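Local coordinates for protein gamma-glutamyltransferase 1 Threonine peptidase. MEROPS family T03 (Pseudomonas nitroreducens, PDB 7D9E) that transfers gamma-glutamyl groups in transpeptidation, including theanine synthesis, and belongs to the Ntn-hydrolase threonine peptidases, at residues A[94-99]-A[243-248]. Sequence-based numbering, arbitrary orientation.
With DON (6-diazenyl-5-oxo-L-norleucine), chain D.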
ATOM      1  N   ARG A  94       7.560  -4.942   5.998  1.00 15.56           N
ATOM      2  CA  ARG A  94       8.172  -3.853   5.262  1.00 15.20           C
ATOM      3  C   ARG A  94       9.672  -4.081   5.132  1.00 15.29           C
ATOM      4  O   ARG A  94      10.318  -4.643   6.021  1.00 16.67           O
ATOM      5  CB  ARG A  94       7.915  -2.566   6.061  1.00 18.01           C
ATOM      6  CG  ARG A  94       8.432  -1.241   5.505  1.00 20.94           C
ATOM      7  CD  ARG A  94       7.803  -0.843   4.236  1.00 20.60           C
ATOM      8  NE  ARG A  94       7.872   0.619   4.034  1.00 19.18           N
ATOM      9  CZ  ARG A  94       7.442   1.213   2.932  1.00 16.83           C
ATOM     10  NH1 ARG A  94       6.925   0.476   1.980  1.00 18.51           N
ATOM     11  NH2 ARG A  94       7.550   2.527   2.776  1.00 17.71           N
ATOM     12  N   GLU A  95      10.217  -3.659   3.999  1.00 15.52           N
ATOM     13  CA  GLU A  95      11.657  -3.780   3.825  1.00 16.15           C
ATOM     14  C   GLU A  95      12.410  -2.945   4.850  1.00 19.23           C
ATOM     15  O   GLU A  95      11.908  -1.960   5.389  1.00 17.41           O
ATOM     16  CB  GLU A  95      12.038  -3.274   2.442  1.00 17.88           C
ATOM     17  CG  GLU A  95      11.431  -4.045   1.300  1.00 17.90           C
ATOM     18  CD  GLU A  95      10.223  -3.331   0.717  1.00 18.82           C
ATOM     19  OE1 GLU A  95       9.362  -2.887   1.514  1.00 19.75           O
ATOM     20  OE2 GLU A  95      10.147  -3.161  -0.527  1.00 18.96           O
ATOM     21  N   ILE A  96      13.670  -3.327   5.072  1.00 17.46           N
ATOM     22  CA  ILE A  96      14.584  -2.591   5.938  1.00 19.13           C
ATOM     23  C   ILE A  96      15.768  -2.102   5.113  1.00 17.74           C
ATOM     24  O   ILE A  96      16.176  -2.738   4.134  1.00 18.68           O
ATOM     25  CB  ILE A  96      15.074  -3.377   7.174  1.00 21.26           C
ATOM     26  CG1 ILE A  96      15.752  -4.667   6.771  1.00 20.68           C
ATOM     27  CG2 ILE A  96      13.900  -3.688   8.135  1.00 20.80           C
ATOM     28  CD1 ILE A  96      16.270  -5.465   7.949  1.00 26.78           C
ATOM     29  N   ALA A  97      16.338  -0.973   5.521  1.00 18.86           N
ATOM     30  CA  ALA A  97      17.555  -0.504   4.872  1.00 19.07           C
ATOM     31  C   ALA A  97      18.689  -1.502   5.105  1.00 19.34           C
ATOM     32  O   ALA A  97      18.841  -2.018   6.220  1.00 20.02           O
ATOM     33  CB  ALA A  97      17.993   0.846   5.447  1.00 19.09           C
ATOM     34  N   PRO A  98      19.517  -1.770   4.087  1.00 19.23           N
ATOM     35  CA  PRO A  98      20.709  -2.602   4.304  1.00 18.34           C
ATOM     36  C   PRO A  98      21.641  -2.021   5.353  1.00 20.88           C
ATOM     37  O   PRO A  98      21.660  -0.820   5.630  1.00 21.24           O
ATOM     38  CB  PRO A  98      21.368  -2.687   2.915  1.00 19.09           C
ATOM     39  CG  PRO A  98      20.418  -2.010   1.955  1.00 23.21           C
ATOM     40  CD  PRO A  98      19.298  -1.401   2.677  1.00 20.48           C
ATOM     41  N   LYS A  99      22.413  -2.918   5.969  1.00 21.43           N
ATOM     42  CA  LYS A  99      23.328  -2.517   7.029  1.00 23.19           C
ATOM     43  C   LYS A  99      24.342  -1.497   6.532  1.00 22.79           C
ATOM     44  O   LYS A  99      24.826  -0.670   7.312  1.00 25.42           O
ATOM     45  CB  LYS A  99      24.042  -3.757   7.566  1.00 22.32           C
ATOM     46  CG  LYS A  99      23.099  -4.648   8.389  1.00 25.93           C
ATOM     47  CD  LYS A  99      23.749  -5.947   8.813  1.00 29.92           C
ATOM     48  CE  LYS A  99      22.721  -6.955   9.291  1.00 39.86           C
ATOM     49  NZ  LYS A  99      22.049  -6.509  10.550  1.00 44.42           N
ATOM     50  N   VAL A 243      19.809 -12.826   6.453  1.00 23.10           N
ATOM     51  CA  VAL A 243      19.610 -13.702   7.605  1.00 26.10           C
ATOM     52  C   VAL A 243      19.056 -12.922   8.792  1.00 27.33           C
ATOM     53  O   VAL A 243      18.379 -13.498   9.650  1.00 31.34           O
ATOM     54  CB  VAL A 243      20.886 -14.485   7.990  1.00 30.49           C
ATOM     55  CG1 VAL A 243      21.363 -15.338   6.822  1.00 32.70           C
ATOM     56  CG2 VAL A 243      21.949 -13.546   8.490  1.00 35.61           C
ATOM     57  N   ASP A 244      19.293 -11.616   8.855  1.00 24.76           N
ATOM     58  CA  ASP A 244      18.807 -10.815   9.972  1.00 27.32           C
ATOM     59  C   ASP A 244      17.385 -10.292   9.772  1.00 25.72           C
ATOM     60  O   ASP A 244      16.802  -9.771  10.736  1.00 27.06           O
ATOM     61  CB  ASP A 244      19.761  -9.648  10.269  1.00 30.93           C
ATOM     62  CG  ASP A 244      21.068 -10.106  10.914  1.00 36.49           C
ATOM     63  OD1 ASP A 244      21.208 -11.315  11.196  1.00 42.04           O
ATOM     64  OD2 ASP A 244      21.964  -9.262  11.135  1.00 42.86           O
ATOM     65  N   TYR A 245      16.802 -10.430   8.574  1.00 22.37           N
ATOM     66  CA  TYR A 245      15.470  -9.886   8.340  1.00 22.40           C
ATOM     67  C   TYR A 245      14.430 -10.575   9.226  1.00 21.86           C
ATOM     68  O   TYR A 245      14.375 -11.806   9.304  1.00 23.64           O
ATOM     69  CB  TYR A 245      15.045 -10.015   6.866  1.00 20.05           C
ATOM     70  CG  TYR A 245      13.724  -9.290   6.708  1.00 20.25           C
ATOM     71  CD1 TYR A 245      13.680  -7.915   6.588  1.00 20.90           C
ATOM     72  CD2 TYR A 245      12.518  -9.970   6.840  1.00 18.82           C
ATOM     73  CE1 TYR A 245      12.458  -7.241   6.534  1.00 20.32           C
ATOM     74  CE2 TYR A 245      11.315  -9.306   6.805  1.00 19.01           C
ATOM     75  CZ  TYR A 245      11.295  -7.950   6.656  1.00 19.66           C
ATOM     76  OH  TYR A 245      10.071  -7.292   6.638  1.00 19.20           O
ATOM     77  N   GLN A 246      13.566  -9.776   9.858  1.00 21.54           N
ATOM     78  CA  GLN A 246      12.447 -10.303  10.624  1.00 22.37           C
ATOM     79  C   GLN A 246      11.201  -9.489  10.288  1.00 20.60           C
ATOM     80  O   GLN A 246      11.244  -8.257  10.265  1.00 22.59           O
ATOM     81  CB  GLN A 246      12.722 -10.213  12.128  1.00 22.85           C
ATOM     82  CG  GLN A 246      13.841 -11.125  12.569  1.00 27.21           C
ATOM     83  N   ALA A 247      10.100 -10.173  10.026  1.00 21.55           N
ATOM     84  CA  ALA A 247       8.814  -9.497  10.057  1.00 18.42           C
ATOM     85  C   ALA A 247       8.431  -9.286  11.518  1.00 21.12           C
ATOM     86  O   ALA A 247       8.918  -9.976  12.420  1.00 24.79           O
ATOM     87  CB  ALA A 247       7.761 -10.327   9.344  1.00 21.81           C
ATOM     88  N   LYS A 248       7.556  -8.314  11.755  1.00 20.43           N
ATOM     89  CA  LYS A 248       7.196  -7.964  13.121  1.00 19.80           C
ATOM     90  C   LYS A 248       5.688  -7.909  13.272  1.00 17.96           C
ATOM     91  O   LYS A 248       5.012  -7.215  12.512  1.00 19.36           O
ATOM     92  CB  LYS A 248       7.776  -6.591  13.491  1.00 22.47           C
ATOM     93  CG  LYS A 248       9.304  -6.577  13.558  1.00 30.38           C
ATOM     94  CD  LYS A 248       9.836  -5.179  13.852  1.00 32.95           C
TER
HETATM   95  O   DON D 701       4.869   2.369   0.933  1.00 17.87           O
HETATM   96  C   DON D 701       4.376   3.434   0.276  1.00 21.56           C
HETATM   97  OXT DON D 701       3.661   4.228   0.878  1.00 21.60           O
HETATM   98  CA  DON D 701       4.713   3.392  -1.202  1.00 25.06           C
HETATM   99  N   DON D 701       6.036   2.852  -1.430  1.00 20.83           N
HETATM  100  CB  DON D 701       3.503   2.642  -1.798  1.00 24.65           C
HETATM  101  C1E DON D 701       3.698   2.314  -3.247  1.00 31.15           C
HETATM  102  C1D DON D 701       2.376   1.844  -3.793  1.00 41.76           C
HETATM  103  O1J DON D 701       1.367   1.730  -3.079  1.00 54.71           O
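Asp244 of helix 239-244 makes the solvent-side link: its OD2 accepts, on its anti lone pair, the hydrogen bond from Lys99 NZ at 2.8 Å that forms the salt bridge. The two side chains cross at about a right angle, the lysine chain running extended until it bends at chi4 (-66°) to bring the ammonium onto the carboxylate. Tyr245 follows, CG anti to the backbone N (chi1 -174°), which sends the phenol into the 94-99 loop. Its OH donates to Arg94 O at 2.7 Å; the oxygen lies near the ring plane, yet the donor stands above the carbonyl plane, 51° out of it, so no lone pair is met squarely. Ile96 crosses the ring obliquely, its CG1 at the edge in the ring plane, its CD1 3.8 Å from Tyr245 CD1. A phenylalanine here would probably keep the isoleucine contact but lose the bond to the Arg94 carbonyl, loosening the backbone behind that arginine. Past Tyr245, Lys248 enters strand 248-257, pairing with Asp92 of strand 87-93. The guanidinium of Arg94 reaches Asp43 and Glu40 of the other chain in salt bridges and makes weak hydrogen bonds from Arg94 NH1 (3.0 Å) and NH2 to DON O. Tyr245 is thus a second-shell residue behind an arginine at the ligand's alpha-carboxylate, an arrangement consistent with the gamma-glutamyl pocket of gamma-glutamyltranspeptidases.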